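Local coordinates for uncharacterized hypothetical protein (Bacteroides uniformis, PDB 4EIU) that is of unknown function but joins an N-terminal transthyretin-like DUF3823 domain to a second, C-terminal beta sandwich, at residues S9-G14 / S102-V107; N116-G121 / Q133-R138; V73-P78 / F109-F114; P123-G128 / M244-P249; L160-I165 / A223-D228. All blocks are in the same frame, centred on the assembly; numbering follows the deposited sequence. Where two conformers were deposited one is given.

Contact 1: residues S9-G14 / S102-V107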
# COMPACT_ATOMS: atom_id res chain seq x y z
N SER A 9 23.48 15.40 -5.73
CA SER A 9 23.60 15.77 -4.33
C SER A 9 22.34 16.32 -3.68
O SER A 9 22.39 16.66 -2.52
CB SER A 9 24.74 16.79 -4.17
OG SER A 9 25.77 16.50 -5.09
N GLU A 10 21.21 16.37 -4.38
CA GLU A 10 20.02 16.94 -3.78
C GLU A 10 19.18 15.81 -3.20
O GLU A 10 19.32 14.64 -3.60
CB GLU A 10 19.21 17.75 -4.81
CG GLU A 10 19.99 18.64 -5.78
CD GLU A 10 21.10 19.43 -5.14
OE1 GLU A 10 20.84 20.09 -4.13
OE2 GLU A 10 22.22 19.40 -5.66
N THR A 11 18.27 16.18 -2.29
CA THR A 11 17.42 15.22 -1.60
C THR A 11 15.94 15.54 -1.77
O THR A 11 15.55 16.69 -1.64
CB THR A 11 17.70 15.28 -0.07
OG1 THR A 11 19.00 14.82 0.18
CG2 THR A 11 16.74 14.40 0.71
N ILE A 12 15.13 14.52 -2.02
CA ILE A 12 13.68 14.62 -1.89
C ILE A 12 13.23 13.73 -0.74
O ILE A 12 13.67 12.58 -0.61
CB ILE A 12 12.94 14.27 -3.20
CG1 ILE A 12 11.43 14.51 -3.06
CG2 ILE A 12 13.23 12.84 -3.65
CD1 ILE A 12 10.66 14.37 -4.36
N TRP A 13 12.35 14.28 0.09
CA TRP A 13 11.66 13.57 1.14
C TRP A 13 10.19 13.73 0.89
O TRP A 13 9.72 14.80 0.48
CB TRP A 13 12.05 14.09 2.50
CG TRP A 13 11.31 13.43 3.64
CD1 TRP A 13 11.74 12.36 4.42
CD2 TRP A 13 9.98 13.76 4.16
NE1 TRP A 13 10.78 12.00 5.31
CE2 TRP A 13 9.72 12.82 5.24
CE3 TRP A 13 9.01 14.73 3.86
CZ2 TRP A 13 8.54 12.85 5.98
CZ3 TRP A 13 7.84 14.75 4.62
CH2 TRP A 13 7.62 13.83 5.66
N GLY A 14 9.44 12.67 1.08
CA GLY A 14 8.03 12.74 0.85
C GLY A 14 7.25 11.91 1.82
O GLY A 14 7.77 10.95 2.41
N SER A 102 15.99 20.65 -5.02
CA SER A 102 17.17 21.50 -4.72
C SER A 102 17.37 21.55 -3.21
O SER A 102 16.41 21.76 -2.49
CB SER A 102 16.90 22.92 -5.19
OG SER A 102 18.06 23.68 -5.18
N GLY A 103 18.60 21.36 -2.72
CA GLY A 103 18.81 21.24 -1.26
C GLY A 103 18.05 20.02 -0.76
O GLY A 103 18.26 18.91 -1.26
N THR A 104 17.18 20.21 0.23
CA THR A 104 16.17 19.21 0.60
C THR A 104 14.80 19.75 0.17
O THR A 104 14.44 20.87 0.53
CB THR A 104 16.16 18.89 2.12
OG1 THR A 104 17.45 18.50 2.52
CG2 THR A 104 15.20 17.72 2.43
N THR A 105 14.06 18.95 -0.58
CA THR A 105 12.74 19.31 -1.06
C THR A 105 11.80 18.32 -0.45
O THR A 105 11.99 17.13 -0.59
CB THR A 105 12.70 19.17 -2.58
OG1 THR A 105 13.58 20.14 -3.17
CG2 THR A 105 11.32 19.37 -3.13
N LYS A 106 10.80 18.82 0.27
CA LYS A 106 9.77 18.01 0.92
C LYS A 106 8.52 18.04 0.11
O LYS A 106 8.14 19.11 -0.37
CB LYS A 106 9.45 18.57 2.29
CG LYS A 106 10.59 18.56 3.29
CD LYS A 106 10.16 19.40 4.48
CE LYS A 106 11.08 19.27 5.67
NZ LYS A 106 10.68 20.14 6.82
N VAL A 107 7.84 16.91 -0.07
CA VAL A 107 6.60 16.89 -0.83
C VAL A 107 5.61 16.06 -0.02
O VAL A 107 5.98 15.14 0.73
CB VAL A 107 6.74 16.23 -2.21
CG1 VAL A 107 7.67 17.03 -3.08
CG2 VAL A 107 7.23 14.78 -2.06
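Glu10 reaches Gly103, and the two segments then run side by side as neighbouring parallel strands, 10-14 and 104-107, in a sheet of the DUF3823 domain, a family of the transthyretin clan. Their directions differ by 22°. Thr11 and Trp13 each use both backbone groups: their N-H groups go to the carbonyls of Gly103 and Thr105, and their carbonyls accept from the N-H groups of Thr105 and Val107, the staggered pattern of parallel pairing. The packed side carries Ile12, Gly14, Thr105 and Val107, with Ile12 and Gly14 buried. Here Val107 CG2 sits between its own backbone N and carbonyl carbon, close over the neighbouring backbone, 3.6 Å from Gly14 CA, while Ile12 CD1 touches Val107 CG2 at 4.2 Å. Ile12 also packs on Ile101 of strand 91-101, so this face looks into the domain. The other side, with Thr104 and Lys106, is exposed. Thr11 and Thr104 stand shoulder to shoulder, their CG2 methyls 4.0 Å apart. Trp13 CE3 lies 4.2 Å from Lys106 CB, the side chains crossing at a slant, and the extended lysine leads away to a bound triethylene glycol, probably from the crystallisation liquor. Where the second strand begins, Thr105 OG1 accepts from Ser102 N at 3.1 Å. Beside it, Glu10 bends at chi2, and its OE1 takes the N-H of Gly103 on the anti lone pair, with OE1 to N at 2.9 Å.

Contact 2: residues N116-G121 / Q133-R138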
# COMPACT_ATOMS: atom_id res chain seq x y z
N ASN A 116 -8.82 0.57 4.56
CA ASN A 116 -8.19 0.76 5.83
C ASN A 116 -8.24 -0.55 6.57
O ASN A 116 -9.28 -1.23 6.59
CB ASN A 116 -8.93 1.84 6.61
CG ASN A 116 -8.80 3.20 5.99
OD1 ASN A 116 -7.76 3.54 5.43
ND2 ASN A 116 -9.83 4.01 6.12
N VAL A 117 -7.12 -0.91 7.17
CA VAL A 117 -6.97 -2.21 7.82
C VAL A 117 -6.36 -2.01 9.19
O VAL A 117 -5.31 -1.40 9.30
CB VAL A 117 -6.04 -3.14 7.01
CG1 VAL A 117 -5.96 -4.53 7.68
CG2 VAL A 117 -6.47 -3.22 5.54
N GLU A 118 -7.02 -2.53 10.22
CA GLU A 118 -6.52 -2.35 11.59
C GLU A 118 -6.73 -3.61 12.40
O GLU A 118 -7.62 -4.42 12.10
CB GLU A 118 -7.24 -1.19 12.27
CG GLU A 118 -8.75 -1.43 12.40
CD GLU A 118 -9.55 -0.18 12.71
OE1 GLU A 118 -9.15 0.55 13.65
OE2 GLU A 118 -10.58 0.06 12.03
N PHE A 119 -5.91 -3.77 13.43
CA PHE A 119 -6.20 -4.75 14.49
C PHE A 119 -7.23 -4.19 15.45
O PHE A 119 -7.28 -2.98 15.67
CB PHE A 119 -4.93 -5.10 15.24
CG PHE A 119 -3.97 -5.93 14.46
CD1 PHE A 119 -4.31 -7.23 14.07
CD2 PHE A 119 -2.71 -5.44 14.13
CE1 PHE A 119 -3.41 -8.02 13.37
CE2 PHE A 119 -1.81 -6.22 13.42
CZ PHE A 119 -2.15 -7.51 13.04
N VAL A 120 -8.07 -5.05 16.03
CA VAL A 120 -9.03 -4.59 17.02
C VAL A 120 -8.54 -4.95 18.41
O VAL A 120 -8.33 -4.06 19.23
CB VAL A 120 -10.44 -5.14 16.76
CG1 VAL A 120 -11.39 -4.69 17.87
CG2 VAL A 120 -10.92 -4.67 15.40
N GLY A 121 -8.31 -6.23 18.68
CA GLY A 121 -7.80 -6.61 20.02
C GLY A 121 -6.28 -6.63 20.11
O GLY A 121 -5.59 -6.20 19.21
N GLN A 133 -7.94 -10.22 15.84
CA GLN A 133 -9.14 -9.62 15.25
C GLN A 133 -8.73 -8.50 14.29
O GLN A 133 -8.04 -7.54 14.68
CB GLN A 133 -10.04 -9.06 16.35
CG GLN A 133 -10.48 -10.09 17.38
CD GLN A 133 -11.42 -11.13 16.79
OE1 GLN A 133 -11.01 -12.23 16.42
NE2 GLN A 133 -12.68 -10.76 16.66
N VAL A 134 -9.12 -8.64 13.02
CA VAL A 134 -8.79 -7.66 11.97
C VAL A 134 -10.07 -6.97 11.49
O VAL A 134 -11.10 -7.64 11.28
CB VAL A 134 -8.09 -8.30 10.74
CG1 VAL A 134 -7.84 -7.27 9.65
CG2 VAL A 134 -6.76 -8.92 11.15
N ARG A 135 -10.02 -5.65 11.32
CA ARG A 135 -11.17 -4.93 10.78
C ARG A 135 -10.80 -4.25 9.46
O ARG A 135 -9.93 -3.39 9.44
CB ARG A 135 -11.72 -3.92 11.78
CG ARG A 135 -12.99 -3.25 11.28
CD ARG A 135 -13.27 -1.92 11.96
NE ARG A 135 -13.91 -2.16 13.23
CZ ARG A 135 -13.45 -1.84 14.44
NH1 ARG A 135 -12.31 -1.20 14.65
NH2 ARG A 135 -14.18 -2.18 15.48
N VAL A 136 -11.46 -4.64 8.37
CA VAL A 136 -11.26 -4.00 7.06
C VAL A 136 -12.43 -3.08 6.71
O VAL A 136 -13.61 -3.46 6.77
CB VAL A 136 -11.04 -5.04 5.95
CG1 VAL A 136 -10.83 -4.36 4.58
CG2 VAL A 136 -9.86 -5.95 6.31
N THR A 137 -12.10 -1.85 6.32
CA THR A 137 -13.12 -0.89 5.82
C THR A 137 -12.66 -0.23 4.54
O THR A 137 -11.47 -0.21 4.23
CB THR A 137 -13.45 0.20 6.87
OG1 THR A 137 -12.24 0.78 7.35
CG2 THR A 137 -14.26 -0.36 8.08
N ARG A 138 -13.60 0.33 3.78
CA ARG A 138 -13.26 1.11 2.59
C ARG A 138 -12.45 2.36 2.94
O ARG A 138 -12.81 3.07 3.87
CB ARG A 138 -14.53 1.53 1.86
CG ARG A 138 -15.35 0.39 1.29
CD ARG A 138 -14.61 -0.34 0.18
NE ARG A 138 -15.41 -1.44 -0.37
CZ ARG A 138 -14.96 -2.31 -1.26
NH1 ARG A 138 -13.75 -2.19 -1.73
NH2 ARG A 138 -15.72 -3.30 -1.72
O HOH W 1 -12.32 3.30 7.76
O HOH W 2 -10.75 -0.71 9.26
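The guanidinium of Arg135 has Val120 over one face and Glu118 at its edge. Val120 CG2 stands 3.7 Å above the plane, nearer its margin than its middle. Glu118 runs alongside Arg135, but its carboxylate is turned 77° from the guanidinium; they form a salt bridge whose Arg135 NH1 to Glu118 OE2 hydrogen bond is long and weak (3.4 Å), though straight (171°). Arg135 bends at chi3 (-82°), which turns NE out of the line of the extended chain before it. The ring of Phe119 lies on the opposite face of the sheet: Gln133 O is near its plane at the edge, 3.8 Å from CD1, and Val134 CG2 comes in obliquely, 4.1 Å from CE1. On that same apolar face Val117 CG1 meets Val134 CG1 at 3.9 Å, and Phe119 packs on Phe167 and Met244 of the facing sheet. At the polar end, a water bridges Asn116 ND2, from which it accepts, and Thr137 OG1, 2.6 Å away. Paired backbone bonds join Asn116 with Thr137 and Glu118 with Arg135. Val117, Phe119, Val134 and Val136 inside, against Asn116, Glu118, Arg135 and Thr137 outside, mark a hairpin of a beta sandwich, here consistent with the A and B strands of a fibronectin type III topology.

Contact 3: residues V73-P78 / F109-F114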
# COMPACT_ATOMS: atom_id res chain seq x y z
N VAL A 73 7.20 14.04 -10.10
CA VAL A 73 7.23 13.07 -9.04
C VAL A 73 5.89 12.36 -9.08
O VAL A 73 4.85 12.96 -8.85
CB VAL A 73 7.49 13.73 -7.65
CG1 VAL A 73 7.55 12.66 -6.55
CG2 VAL A 73 8.79 14.59 -7.70
N ARG A 74 5.92 11.09 -9.42
CA ARG A 74 4.75 10.25 -9.56
C ARG A 74 4.79 9.11 -8.55
O ARG A 74 5.81 8.44 -8.46
CB ARG A 74 4.75 9.65 -10.97
CG ARG A 74 3.65 8.61 -11.15
CD ARG A 74 3.61 8.00 -12.55
NE ARG A 74 2.68 6.87 -12.49
CZ ARG A 74 1.99 6.39 -13.52
NH1 ARG A 74 2.08 6.95 -14.74
NH2 ARG A 74 1.19 5.37 -13.32
N ILE A 75 3.69 8.84 -7.83
CA ILE A 75 3.62 7.69 -6.95
C ILE A 75 2.45 6.77 -7.38
O ILE A 75 1.48 7.24 -7.97
CB ILE A 75 3.53 8.08 -5.46
CG1 ILE A 75 2.20 8.81 -5.13
CG2 ILE A 75 4.79 8.93 -5.08
CD1 ILE A 75 1.86 9.01 -3.64
N ASP A 76 2.63 5.48 -7.19
CA ASP A 76 1.59 4.46 -7.42
C ASP A 76 1.57 3.53 -6.19
O ASP A 76 2.63 3.27 -5.57
CB ASP A 76 1.97 3.65 -8.65
CG ASP A 76 1.89 4.45 -9.94
OD1 ASP A 76 0.83 4.46 -10.59
OD2 ASP A 76 2.91 5.03 -10.33
N GLY A 77 0.40 3.01 -5.85
CA GLY A 77 0.30 2.26 -4.63
C GLY A 77 -1.09 1.69 -4.46
O GLY A 77 -1.81 1.62 -5.46
N PRO A 78 -1.44 1.31 -3.21
CA PRO A 78 -2.79 0.80 -2.86
C PRO A 78 -3.78 1.95 -2.64
O PRO A 78 -4.33 2.13 -1.57
CB PRO A 78 -2.50 0.01 -1.57
CG PRO A 78 -1.44 0.83 -0.90
CD PRO A 78 -0.55 1.26 -2.04
N PHE A 109 1.92 13.90 -0.57
CA PHE A 109 0.91 13.38 -1.47
C PHE A 109 -0.33 13.00 -0.66
O PHE A 109 -0.25 12.21 0.25
CB PHE A 109 1.41 12.13 -2.21
CG PHE A 109 2.28 12.44 -3.40
CD1 PHE A 109 1.73 12.63 -4.67
CD2 PHE A 109 3.62 12.54 -3.25
CE1 PHE A 109 2.54 12.93 -5.76
CE2 PHE A 109 4.46 12.86 -4.33
CZ PHE A 109 3.92 13.03 -5.58
N GLU A 110 -1.48 13.50 -1.07
CA GLU A 110 -2.74 13.09 -0.46
C GLU A 110 -3.39 12.16 -1.43
O GLU A 110 -3.66 12.56 -2.56
CB GLU A 110 -3.63 14.30 -0.22
CG GLU A 110 -3.08 15.19 0.85
CD GLU A 110 -4.03 16.32 1.12
OE1 GLU A 110 -3.94 17.31 0.41
OE2 GLU A 110 -4.90 16.19 1.99
N VAL A 111 -3.70 10.94 -0.98
CA VAL A 111 -4.21 9.87 -1.84
C VAL A 111 -5.49 9.31 -1.21
O VAL A 111 -5.91 9.74 -0.13
CB VAL A 111 -3.14 8.78 -2.07
CG1 VAL A 111 -1.85 9.40 -2.64
CG2 VAL A 111 -2.85 8.05 -0.78
N GLN A 112 -6.11 8.40 -1.92
CA GLN A 112 -7.38 7.78 -1.52
C GLN A 112 -7.12 6.27 -1.49
O GLN A 112 -7.27 5.59 -2.50
CB GLN A 112 -8.46 8.16 -2.52
CG GLN A 112 -8.91 9.60 -2.26
CD GLN A 112 -9.81 10.19 -3.33
OE1 GLN A 112 -9.52 10.14 -4.54
NE2 GLN A 112 -10.93 10.76 -2.88
N PRO A 113 -6.70 5.75 -0.31
CA PRO A 113 -6.37 4.33 -0.24
C PRO A 113 -7.63 3.50 -0.47
O PRO A 113 -8.69 3.92 -0.11
CB PRO A 113 -5.89 4.15 1.21
CG PRO A 113 -6.49 5.27 1.97
CD PRO A 113 -6.69 6.40 1.00
N PHE A 114 -7.47 2.31 -1.03
CA PHE A 114 -8.62 1.49 -1.31
C PHE A 114 -9.30 1.00 -0.03
O PHE A 114 -10.53 0.95 0.05
CB PHE A 114 -8.21 0.26 -2.12
CG PHE A 114 -7.54 0.56 -3.42
CD1 PHE A 114 -8.00 1.56 -4.24
CD2 PHE A 114 -6.47 -0.20 -3.85
CE1 PHE A 114 -7.40 1.81 -5.46
CE2 PHE A 114 -5.86 0.06 -5.07
CZ PHE A 114 -6.36 1.05 -5.89
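Ile75 lies over the ring of Phe109, the two side chains passing each other head to tail. Ile75 CG1 sits 4.1 Å from the ring centroid and 19° off its normal, a CH-pi contact, while CD1 reaches back to Phe109 CG at 3.5 Å. The torsion that puts CG1 there is chi1 of 66°, between the backbone N and carbonyl carbon. Val73 closes the far end of the ring: its O is near the ring plane, 3.4 Å from Phe109 CZ, and its CG1 also touches CZ. Val111 CG1 extends the apolar patch to Ile75 CD1 at 3.9 Å. Farther along, Pro78 C stands over one face of the Phe114 ring, off its centre, and Pro78 O receives Phe114 N at 3.2 Å, the donor lying above the carbonyl plane. Asn239 ND2 bonds to the same oxygen. Outside this shell, Arg74 grips Asp76 side-on, NE to OD2 at 2.8 Å and NH2 to OD1, both on syn lone pairs. Arg74 points away from Phe109, and Asp76 OD2 also forms a salt bridge with Arg35 on the neighbouring strand. Strands 73-76 and 109-111 belong to two different sheets, their axes 9.8 Å apart and inclined by 32°: the face-to-face core of a beta sandwich, as expected for the transthyretin clan.

Contact 4: residues P123-G128 / M244-P249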
# COMPACT_ATOMS: atom_id res chain seq x y z
N PRO A 123 -3.48 -9.48 19.97
CA PRO A 123 -3.48 -10.88 19.53
C PRO A 123 -3.28 -11.90 20.68
O PRO A 123 -2.24 -11.88 21.32
CB PRO A 123 -2.31 -10.94 18.54
CG PRO A 123 -2.21 -9.54 18.00
CD PRO A 123 -2.58 -8.65 19.15
N GLN A 124 -4.27 -12.75 20.95
CA GLN A 124 -4.12 -13.86 21.92
C GLN A 124 -3.13 -14.89 21.37
O GLN A 124 -3.11 -15.13 20.18
CB GLN A 124 -5.45 -14.60 22.12
CG GLN A 124 -6.59 -13.85 22.81
CD GLN A 124 -7.89 -14.65 22.80
OE1 GLN A 124 -8.82 -14.32 22.06
NE2 GLN A 124 -7.96 -15.71 23.60
N VAL A 125 -2.34 -15.52 22.24
CA VAL A 125 -1.49 -16.66 21.85
C VAL A 125 -1.82 -17.87 22.73
O VAL A 125 -1.98 -17.74 23.94
CB VAL A 125 0.02 -16.34 21.99
CG1 VAL A 125 0.88 -17.52 21.55
CG2 VAL A 125 0.38 -15.09 21.20
N SER A 126 -1.93 -19.05 22.11
CA SER A 126 -2.13 -20.31 22.82
C SER A 126 -1.50 -21.44 22.01
O SER A 126 -1.92 -21.70 20.88
CB SER A 126 -3.61 -20.60 23.06
N ASN A 127 -0.49 -22.08 22.60
CA ASN A 127 0.32 -23.13 21.96
C ASN A 127 1.09 -22.74 20.69
O ASN A 127 1.13 -23.49 19.70
CB ASN A 127 -0.50 -24.40 21.73
CG ASN A 127 0.30 -25.67 22.07
OD1 ASN A 127 0.36 -26.06 23.24
ND2 ASN A 127 0.93 -26.28 21.06
N GLY A 128 1.72 -21.56 20.72
CA GLY A 128 2.52 -21.10 19.58
C GLY A 128 1.75 -20.72 18.31
O GLY A 128 2.36 -20.37 17.28
N MSE A 244 2.37 -5.24 15.17
CA MSE A 244 2.28 -5.42 16.60
C MSE A 244 3.27 -6.50 17.01
O MSE A 244 3.49 -7.49 16.28
CB MSE A 244 0.87 -5.80 17.02
CG MSE A 244 -0.15 -4.70 16.80
SE MSE A 244 -1.86 -5.24 17.52
CE MSE A 244 -1.71 -4.82 19.40
N GLU A 245 3.89 -6.29 18.16
CA GLU A 245 4.81 -7.25 18.74
C GLU A 245 4.02 -8.23 19.57
O GLU A 245 3.16 -7.82 20.34
CB GLU A 245 5.82 -6.53 19.63
CG GLU A 245 6.91 -7.43 20.17
CD GLU A 245 7.82 -6.70 21.12
OE1 GLU A 245 8.37 -5.66 20.71
OE2 GLU A 245 7.96 -7.15 22.27
N VAL A 246 4.32 -9.52 19.40
CA VAL A 246 3.66 -10.57 20.15
C VAL A 246 4.68 -11.48 20.83
O VAL A 246 5.56 -12.06 20.19
CB VAL A 246 2.79 -11.45 19.25
CG1 VAL A 246 2.05 -12.49 20.10
CG2 VAL A 246 1.81 -10.58 18.46
N LEU A 247 4.56 -11.60 22.14
CA LEU A 247 5.48 -12.43 22.90
C LEU A 247 4.80 -13.79 23.04
O LEU A 247 3.71 -13.88 23.62
CB LEU A 247 5.77 -11.78 24.25
CG LEU A 247 6.51 -10.42 24.25
CD1 LEU A 247 5.79 -9.32 23.46
CD2 LEU A 247 6.74 -9.96 25.68
N ILE A 248 5.44 -14.84 22.53
CA ILE A 248 4.90 -16.22 22.61
C ILE A 248 5.15 -16.91 23.96
O ILE A 248 6.30 -17.20 24.32
CB ILE A 248 5.48 -17.11 21.50
CG1 ILE A 248 5.01 -16.59 20.13
CG2 ILE A 248 5.06 -18.56 21.72
CD1 ILE A 248 5.80 -17.13 18.95
N PRO A 249 4.07 -17.20 24.72
CA PRO A 249 4.28 -17.83 26.03
C PRO A 249 4.86 -19.25 25.96
O PRO A 249 4.56 -20.03 25.06
CB PRO A 249 2.87 -17.88 26.65
CG PRO A 249 2.01 -17.03 25.79
CD PRO A 249 2.63 -17.03 24.43
OXT PRO A 249 5.66 -19.64 26.82
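Val125 stands with its two methyls divided between two partners: CG2 reaches Val246 and CG1 reaches Pro249. The first pair is tight, Val125 CG2 to Val246 CG1 at 3.3 Å, closer than methyls normally pack, and Val125 CG1 to Pro249 CD at 3.4 Å is likewise close. Val125 CG1 is anti to its backbone N (chi1 -179°) and CG2 anti to its carbonyl carbon, which directs CG1 to Pro249 and CG2 to Val246. With the same torsion, Val246 turns CG1 to Val125 and CG2 to the ring of Pro123, where Val246 CG2 lies 4.1 Å from Pro123 CB. The pyrrolidine of Pro123 in turn meets Met244, a selenomethionine, with Pro123 CD 3.8 Å from Met244 SE. That side chain is bent at chi3 (83°), which brings CE round to the proline. Each of these pairs meets at a slant, neither stacked nor in line, and no hydrogen bond joins the two segments. This is the place where strands 115-126 and 239-247 come together, edge strands of the two facing sheets, consistent with strands A and G of a fibronectin type III sandwich. Each keeps its backbone bonds within its own sheet: Gln124 pairs with Lys131, while Met244 and Val246 pair with Val219 and Val217. Val246 also packs on both those valines, and Met244 on Phe119 and Asn122. At the chain end Pro249 applies its ring to Val125 through CD, and Pro249 CD also lies 3.6 Å from Val125 CB.

Contact 5: residues L160-I165 / A223-D228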
# COMPACT_ATOMS: atom_id res chain seq x y z
N LEU A 160 -13.92 -3.63 -7.31
CA LEU A 160 -14.06 -3.29 -5.91
C LEU A 160 -14.01 -4.47 -4.92
O LEU A 160 -13.87 -4.23 -3.73
CB LEU A 160 -15.28 -2.42 -5.68
CG LEU A 160 -15.10 -0.95 -6.03
CD1 LEU A 160 -16.47 -0.34 -6.26
CD2 LEU A 160 -14.29 -0.23 -4.96
N ASN A 161 -14.07 -5.72 -5.40
CA ASN A 161 -14.15 -6.87 -4.50
C ASN A 161 -12.89 -6.95 -3.61
O ASN A 161 -11.76 -6.87 -4.10
CB ASN A 161 -14.26 -8.21 -5.26
CG ASN A 161 -15.58 -8.36 -6.01
OD1 ASN A 161 -16.55 -7.68 -5.74
ND2 ASN A 161 -15.59 -9.26 -6.97
N VAL A 162 -13.10 -7.05 -2.30
CA VAL A 162 -12.02 -7.40 -1.38
C VAL A 162 -11.74 -8.89 -1.54
O VAL A 162 -12.60 -9.72 -1.27
CB VAL A 162 -12.39 -7.06 0.07
CG1 VAL A 162 -11.23 -7.46 1.01
CG2 VAL A 162 -12.73 -5.58 0.20
N THR A 163 -10.51 -9.22 -1.93
CA THR A 163 -10.15 -10.58 -2.38
C THR A 163 -9.53 -11.41 -1.27
O THR A 163 -9.58 -12.64 -1.31
CB THR A 163 -9.19 -10.53 -3.61
OG1 THR A 163 -7.96 -9.86 -3.28
CG2 THR A 163 -9.86 -9.77 -4.80
N ASP A 164 -8.90 -10.77 -0.28
CA ASP A 164 -8.20 -11.51 0.76
C ASP A 164 -7.79 -10.65 1.94
O ASP A 164 -7.69 -9.44 1.79
CB ASP A 164 -6.95 -12.24 0.20
CG ASP A 164 -5.94 -11.30 -0.46
OD1 ASP A 164 -6.11 -11.01 -1.65
OD2 ASP A 164 -4.96 -10.91 0.21
N ILE A 165 -7.57 -11.30 3.09
CA ILE A 165 -6.88 -10.73 4.23
C ILE A 165 -5.63 -11.55 4.48
O ILE A 165 -5.66 -12.78 4.41
CB ILE A 165 -7.71 -10.76 5.53
CG1 ILE A 165 -8.86 -9.75 5.45
CG2 ILE A 165 -6.82 -10.47 6.75
CD1 ILE A 165 -9.92 -9.92 6.53
N ALA A 223 -4.99 -6.19 3.53
CA ALA A 223 -6.14 -6.55 2.68
C ALA A 223 -6.05 -5.79 1.35
O ALA A 223 -5.39 -4.73 1.24
CB ALA A 223 -7.45 -6.29 3.38
N ARG A 224 -6.59 -6.40 0.31
CA ARG A 224 -6.57 -5.76 -0.99
C ARG A 224 -7.84 -6.03 -1.77
O ARG A 224 -8.65 -6.91 -1.41
CB ARG A 224 -5.36 -6.22 -1.77
CG ARG A 224 -5.35 -7.71 -2.07
CD ARG A 224 -4.17 -8.08 -2.92
NE ARG A 224 -4.04 -9.52 -3.02
CZ ARG A 224 -3.12 -10.15 -3.73
NH1 ARG A 224 -2.20 -9.48 -4.40
NH2 ARG A 224 -3.11 -11.48 -3.75
N ILE A 225 -8.01 -5.25 -2.83
CA ILE A 225 -9.11 -5.36 -3.75
C ILE A 225 -8.68 -5.97 -5.07
O ILE A 225 -7.49 -6.15 -5.31
CB ILE A 225 -9.86 -4.00 -3.97
CG1 ILE A 225 -8.96 -2.93 -4.60
CG2 ILE A 225 -10.42 -3.52 -2.64
CD1 ILE A 225 -9.71 -1.72 -5.20
N ASN A 226 -9.65 -6.28 -5.93
CA ASN A 226 -9.43 -6.88 -7.25
C ASN A 226 -9.04 -5.83 -8.32
O ASN A 226 -9.70 -5.66 -9.34
CB ASN A 226 -10.70 -7.66 -7.63
CG ASN A 226 -10.57 -8.43 -8.94
OD1 ASN A 226 -9.48 -8.86 -9.28
ND2 ASN A 226 -11.68 -8.57 -9.70
N TYR A 227 -7.95 -5.10 -8.07
CA TYR A 227 -7.57 -3.97 -8.90
C TYR A 227 -6.07 -3.72 -8.80
O TYR A 227 -5.52 -3.60 -7.71
CB TYR A 227 -8.32 -2.70 -8.44
CG TYR A 227 -8.26 -1.59 -9.46
CD1 TYR A 227 -9.00 -1.64 -10.63
CD2 TYR A 227 -7.42 -0.46 -9.27
CE1 TYR A 227 -8.93 -0.61 -11.59
CE2 TYR A 227 -7.35 0.54 -10.20
CZ TYR A 227 -8.10 0.47 -11.35
OH TYR A 227 -8.00 1.47 -12.26
N ASP A 228 -5.44 -3.66 -9.96
CA ASP A 228 -4.01 -3.52 -10.06
C ASP A 228 -3.56 -2.11 -10.28
O ASP A 228 -4.23 -1.32 -10.97
CB ASP A 228 -3.41 -4.47 -11.12
CG ASP A 228 -3.98 -4.29 -12.52
OD1 ASP A 228 -5.06 -3.72 -12.69
OD2 ASP A 228 -3.31 -4.70 -13.49
O HOH W 3 -6.24 -12.53 -3.59
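Val162 faces Ile225, and Ile165 faces Ala223, on antiparallel strands inclined at 163°, the register shifting by one residue between these two pairs. Thr163 N bonds to Arg224 O at 3.0 Å, and Asn226 N to Asn161 O at 2.9 Å. Asp164 OD1 is the polar focus. Arg224 NE meets it at 2.9 Å, nearly straight at 172°, on the syn lone pair and in the guanidinium plane, although the carboxylate is turned 84° from that plane. The hydroxyl of Thr163 gives a second bond to OD1 at 2.7 Å, from the anti side and out of the carboxylate plane. Asp164 and Arg224 point to the same face of the sheet, and in both chi1 puts CG between the backbone N and carbonyl carbon. Asp164 OD2 is held by Gln166 and Trp238, and Arg224 NH1 by Arg236 O; together they probably fix the rotation of both groups. Thr163 CG2 touches Asn226 CB at 3.6 Å, the side chains at about a right angle, where Asn226 centres an inverse gamma turn. The other face is apolar: Val162 CG2 meets Ile225 CG2 at 4.2 Å, and Ala223 and Ile165 pack on Val136. The strand order 186-189, 162-170, 216-225, 239-247, facing the sheet of 115-126, 129-138 and 202-206, is consistent with strands C and F of a fibronectin type III sandwich.

Overall arrangement
From the N terminus, 9-14 opens contact 1 and 73-78 opens contact 3; 102-107 and then 109-114 close them, so the two loops cross. Contact 1 lies within one sheet of the DUF3823 domain, contact 3 between its two sheets, and they touch through Ile12 and Val73. The chain passes straight into the second sandwich. Contact 2 closes a short hairpin at 133-138 and crosses contact 4, which opens at 123-128 and closes only at the C terminus. Contact 5, at 160-165 and 223-228, falls wholly within contact 4's span. Contact 5 packs on contact 2 across the sandwich, and Phe114 of contact 3 touches Ile225 and Tyr227, linking the domains.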